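PDB 6E1Q: indole-3-acetic acid-amido synthetase GH3.15 from Arabidopsis thaliana, which joins amino acids, chiefly glutamine, to the auxin precursor indole-3-butyric acid at the expense of ATP, and also modifies phenoxyalkanoic herbicides. Local coordinates for residues I91-T96 / V163-K168; V104-P109 / S328-M333. One frame throughout, in Å; residues are numbered along the deposited sequence. Where two conformers were deposited one is given.

Interactions 1 and 2 lie with centres about 10 Å apart, side by side on the neighbouring antiparallel strands 91-97 and 105-111, which are tied by a probable hydrogen bond of 2.9 Å from Leu95 N to Ile108 O. Leu95 serves both: its CD2 methyl meets the helix of interaction 1, while CD1 lies 3.7 Å from Ser329 O in the ATP-binding turn of interaction 2. Strand 91-97 ends at the ATP-binding Ser97, whose side chain is about 4 Å from that of Ser329 at the nearest atoms. Val163 and Phe166 of interaction 1 touch a bound (2,4-dichlorophenoxy)acetic acid; interaction 2 brings the ATP-binding Ser328-Glu330 and, through Phe332, a wall of the same pocket, so both contacts meet at that ligand.

Interaction 1: residues I91-T96 / V163-K168; sequences ISVLLT and VTSFLK. With CFA ((2,4-dichlorophenoxy)acetic acid), chain D.
Leu95 and Ser165 make the close part of this contact, the CD2 methyl of Leu95 lying 3.5 Å from the OG of Ser165, between a strand and a helix whose nearest CA atoms are 8.3 Å apart. Although the hydroxyl faces a methyl, its polar needs are met: turned back beside its own backbone N (chi1 -65°), OG hydrogen-bonds to the carbonyl O of Thr161, one helical turn earlier. A small residue here lets the leucine branch reach the helix, and both partners are buried. The fit thins out toward Val93, where CG2 comes no nearer than 4.1 Å to Ser165 OG. Beyond it the interface opens to partly exposed residues, Ser92 on the strand and Lys168 on the helix, which do not meet; Lys168 NZ lies instead near the like-charged Arg160. Only about 79 Å² is buried between the segments. Another flank of the helix serves the ligand. Val163 sends CG2 to within 3.5 Å of the chlorine CL3 of (2,4-dichlorophenoxy)acetic acid. Phe166, with its ring swung anti to the backbone N (chi1 -172°), spreads one face under the dichlorophenyl ring, which is displaced toward the rim and tilted by about 30°; Phe166 CD2 is 3.7 Å from the ligand's C3'. The helix therefore forms a hydrophobic wall of this ligand's pocket, which Phe325 and Phe332 also line; their substrate-binding role is consistent with its being the acyl-acid site. Ile119 and Ser122 of helix 112-132 also touch the Phe166 side chain. Strand 91-97 runs between 105-111, antiparallel to it and interrupted by a classic beta bulge, Ser92 and Val93 both facing Leu110, and the parallel strand 158-160, from which the chain passes directly into helix 162-172.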
# COMPACT_ATOMS: atom_id res chain seq x y z
N ILE A 91 5.05 19.89 -15.95
CA ILE A 91 5.07 19.02 -14.78
C ILE A 91 4.67 19.86 -13.58
O ILE A 91 5.32 20.86 -13.26
CB ILE A 91 6.46 18.39 -14.59
CG1 ILE A 91 6.91 17.64 -15.84
CG2 ILE A 91 6.51 17.52 -13.33
CD1 ILE A 91 5.99 16.55 -16.24
N SER A 92 3.60 19.47 -12.89
CA SER A 92 3.15 20.33 -11.80
C SER A 92 3.70 19.94 -10.44
O SER A 92 3.80 20.79 -9.56
CB SER A 92 1.62 20.37 -11.74
OG SER A 92 1.11 19.07 -11.60
N VAL A 93 4.06 18.66 -10.24
CA VAL A 93 4.70 18.20 -9.00
C VAL A 93 5.53 16.98 -9.34
O VAL A 93 5.28 16.30 -10.34
CB VAL A 93 3.71 17.83 -7.86
CG1 VAL A 93 3.18 19.05 -7.17
CG2 VAL A 93 2.57 16.94 -8.39
N LEU A 94 6.52 16.68 -8.50
CA LEU A 94 7.09 15.35 -8.49
C LEU A 94 6.55 14.56 -7.31
O LEU A 94 6.49 15.07 -6.19
CB LEU A 94 8.62 15.34 -8.44
CG LEU A 94 9.33 16.14 -9.52
CD1 LEU A 94 10.81 16.24 -9.24
CD2 LEU A 94 9.06 15.44 -10.85
N LEU A 95 6.19 13.32 -7.56
CA LEU A 95 5.62 12.45 -6.55
C LEU A 95 6.71 11.57 -5.95
O LEU A 95 7.47 10.92 -6.68
CB LEU A 95 4.52 11.58 -7.16
CG LEU A 95 3.27 12.29 -7.68
CD1 LEU A 95 2.27 11.27 -8.21
CD2 LEU A 95 2.60 13.18 -6.63
N THR A 96 6.83 11.59 -4.62
CA THR A 96 7.75 10.69 -3.92
C THR A 96 7.05 9.37 -3.69
O THR A 96 6.08 9.30 -2.93
CB THR A 96 8.21 11.29 -2.60
OG1 THR A 96 8.77 12.57 -2.85
CG2 THR A 96 9.27 10.43 -2.01
N VAL A 163 -1.04 10.76 -2.41
CA VAL A 163 -2.18 11.00 -1.53
C VAL A 163 -2.31 12.48 -1.21
O VAL A 163 -3.39 13.07 -1.35
CB VAL A 163 -2.05 10.16 -0.25
CG1 VAL A 163 -3.12 10.56 0.73
CG2 VAL A 163 -2.14 8.66 -0.59
N THR A 164 -1.21 13.11 -0.79
CA THR A 164 -1.28 14.54 -0.49
C THR A 164 -1.73 15.34 -1.71
O THR A 164 -2.59 16.22 -1.60
CB THR A 164 0.06 15.06 0.00
OG1 THR A 164 0.41 14.42 1.23
CG2 THR A 164 0.00 16.56 0.20
N SER A 165 -1.16 15.02 -2.88
CA SER A 165 -1.55 15.73 -4.09
C SER A 165 -3.03 15.52 -4.40
O SER A 165 -3.73 16.46 -4.80
CB SER A 165 -0.70 15.26 -5.27
OG SER A 165 0.65 15.61 -5.06
N PHE A 166 -3.50 14.28 -4.22
CA PHE A 166 -4.91 13.97 -4.44
C PHE A 166 -5.80 14.77 -3.49
O PHE A 166 -6.72 15.46 -3.93
CB PHE A 166 -5.12 12.46 -4.27
CG PHE A 166 -6.49 11.99 -4.65
CD1 PHE A 166 -6.78 11.65 -5.97
CD2 PHE A 166 -7.48 11.85 -3.69
CE1 PHE A 166 -8.05 11.20 -6.32
CE2 PHE A 166 -8.75 11.40 -4.04
CZ PHE A 166 -9.03 11.08 -5.35
N LEU A 167 -5.51 14.71 -2.19
CA LEU A 167 -6.33 15.42 -1.21
C LEU A 167 -6.25 16.93 -1.40
O LEU A 167 -7.28 17.62 -1.39
CB LEU A 167 -5.88 15.05 0.21
CG LEU A 167 -6.09 13.57 0.53
CD1 LEU A 167 -5.64 13.27 1.95
CD2 LEU A 167 -7.56 13.20 0.31
N LYS A 168 -5.04 17.46 -1.57
CA LYS A 168 -4.90 18.90 -1.77
C LYS A 168 -5.70 19.38 -2.97
O LYS A 168 -6.28 20.48 -2.95
CB LYS A 168 -3.42 19.25 -1.92
CG LYS A 168 -3.10 20.72 -1.93
CD LYS A 168 -1.63 20.97 -2.24
CE LYS A 168 -1.40 22.39 -2.76
NZ LYS A 168 -0.34 23.11 -2.00
C1 CFA D . -4.54 5.01 -5.47
C2 CFA D . -5.21 5.67 -4.25
C1' CFA D . -7.01 7.18 -3.81
C2' CFA D . -6.61 8.11 -2.85
C3' CFA D . -7.54 8.63 -1.97
C4' CFA D . -8.87 8.25 -2.05
C5' CFA D . -9.27 7.34 -3.01
CL3 CFA D . -4.90 8.62 -2.74
C6' CFA D . -8.34 6.81 -3.89
O1 CFA D . -5.22 4.80 -6.50
O2 CFA D . -3.32 4.67 -5.45
O1' CFA D . -6.10 6.64 -4.73
CL4 CFA D . -10.09 8.92 -0.92

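Interaction 2: residues V104-P109 / S328-M333; sequences VPKLIP and SSECFM
The ATP-binding turn Ser328-Glu330, in the tight hairpin that joins strands 321-327 and 332-335, packs its last two residues against Lys106 and Ile108 of strand 105-111. Ser328 N to Cys331 O (2.9 Å) closes the hairpin, with a weak return bond from Cys331 N to Ser328 O. Ile108 forms the apolar floor: its CD1 reaches 3.7 Å from Glu330 CG, its CG2 lies 3.9 Å from the same carbon, and its CB faces the CB of Ser329 at 4.1 Å. The Glu330 side chain crosses that of Ile108 at about a right angle, and a bend in its chain (chi2 97°) sets the two carboxylate oxygens to different tasks. OE2 accepts a bond of 3.1 Å from Ser328 OG, which approaches on the anti side and 30° out of the carboxylate plane. OE1 is hydrogen-bonded to Tyr404 OH, as is Lys106 NZ. The extended lysine brings Lys106 NZ to 4.0 Å from Glu330 OE1, too far for a salt bridge. Replacing Glu330 by an alanine is likely to leave the hydroxyls of Ser328 and Tyr404 without their carboxylate, take the negative charge away from Lys106, and uncover the CD1 methyl of Ile108. Arg118 binds Ser329 O, adding a hold on the backbone. A nucleotide-binding turn is thus seated on an apolar strand residue, while Tyr404, hydrogen-bonded to both, probably mediates between the charges of Glu330 and Lys106.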
# COMPACT_ATOMS: atom_id res chain seq x y z
N VAL A 104 16.78 5.31 -2.74
CA VAL A 104 15.91 6.38 -2.39
C VAL A 104 14.60 6.30 -3.14
O VAL A 104 14.48 5.66 -4.11
CB VAL A 104 16.61 7.70 -2.62
CG1 VAL A 104 17.78 7.80 -1.68
CG2 VAL A 104 17.09 7.81 -4.05
N PRO A 105 13.61 6.98 -2.64
CA PRO A 105 12.31 6.96 -3.32
C PRO A 105 12.42 7.46 -4.75
O PRO A 105 13.24 8.31 -5.07
CB PRO A 105 11.45 7.89 -2.45
CG PRO A 105 12.41 8.55 -1.47
CD PRO A 105 13.52 7.58 -1.31
N LYS A 106 11.64 6.85 -5.63
CA LYS A 106 11.55 7.35 -6.99
C LYS A 106 10.79 8.67 -6.99
O LYS A 106 9.87 8.88 -6.20
CB LYS A 106 10.83 6.36 -7.90
CG LYS A 106 11.41 4.94 -7.99
CD LYS A 106 10.47 4.05 -8.83
CE LYS A 106 11.04 2.65 -9.06
NZ LYS A 106 10.26 1.90 -10.10
N LEU A 107 11.21 9.58 -7.86
CA LEU A 107 10.52 10.84 -8.10
C LEU A 107 9.82 10.74 -9.45
O LEU A 107 10.47 10.53 -10.48
CB LEU A 107 11.51 12.02 -8.07
CG LEU A 107 12.28 12.25 -6.77
CD1 LEU A 107 13.08 13.54 -6.85
CD2 LEU A 107 11.34 12.29 -5.55
N ILE A 108 8.50 10.84 -9.44
CA ILE A 108 7.69 10.57 -10.62
C ILE A 108 6.97 11.85 -11.05
O ILE A 108 6.21 12.43 -10.27
CB ILE A 108 6.69 9.44 -10.36
CG1 ILE A 108 7.43 8.12 -10.05
CG2 ILE A 108 5.78 9.25 -11.57
CD1 ILE A 108 8.29 7.62 -11.20
N PRO A 109 7.17 12.32 -12.28
CA PRO A 109 6.44 13.51 -12.75
C PRO A 109 4.94 13.28 -12.77
O PRO A 109 4.47 12.18 -13.06
CB PRO A 109 6.98 13.72 -14.17
CG PRO A 109 8.30 13.01 -14.19
CD PRO A 109 8.14 11.83 -13.27
N SER A 328 -0.47 3.52 -8.76
CA SER A 328 0.89 3.85 -8.34
C SER A 328 1.10 5.31 -8.68
O SER A 328 0.28 5.92 -9.37
CB SER A 328 1.94 2.97 -9.03
OG SER A 328 1.93 3.21 -10.43
N SER A 329 2.20 5.88 -8.18
CA SER A 329 2.54 7.25 -8.55
C SER A 329 2.53 7.41 -10.06
O SER A 329 2.05 8.42 -10.58
CB SER A 329 3.91 7.65 -7.98
OG SER A 329 3.84 7.71 -6.57
N GLU A 330 3.03 6.39 -10.77
CA GLU A 330 3.20 6.46 -12.22
C GLU A 330 1.87 6.40 -12.97
O GLU A 330 1.73 7.00 -14.05
CB GLU A 330 4.10 5.31 -12.68
CG GLU A 330 5.56 5.38 -12.16
CD GLU A 330 5.81 4.52 -10.93
OE1 GLU A 330 6.98 4.12 -10.71
OE2 GLU A 330 4.85 4.26 -10.19
N CYS A 331 0.89 5.68 -12.44
CA CYS A 331 -0.35 5.47 -13.19
C CYS A 331 -1.44 4.94 -12.28
O CYS A 331 -1.22 3.98 -11.54
CB CYS A 331 -0.12 4.48 -14.34
SG CYS A 331 -1.36 4.62 -15.63
N PHE A 332 -2.63 5.54 -12.34
CA PHE A 332 -3.80 4.88 -11.76
C PHE A 332 -4.28 3.82 -12.73
O PHE A 332 -4.52 4.12 -13.91
CB PHE A 332 -4.92 5.88 -11.49
CG PHE A 332 -6.08 5.27 -10.77
CD1 PHE A 332 -5.93 4.75 -9.50
CD2 PHE A 332 -7.32 5.19 -11.38
CE1 PHE A 332 -6.99 4.17 -8.84
CE2 PHE A 332 -8.39 4.61 -10.72
CZ PHE A 332 -8.23 4.10 -9.45
N MET A 333 -4.45 2.59 -12.26
CA MET A 333 -4.54 1.50 -13.22
C MET A 333 -5.84 0.71 -13.18
O MET A 333 -6.38 0.39 -14.24
CB MET A 333 -3.37 0.55 -13.03
CG MET A 333 -2.12 1.08 -13.69
SD MET A 333 -0.65 0.13 -13.39
CE MET A 333 -0.23 0.66 -11.72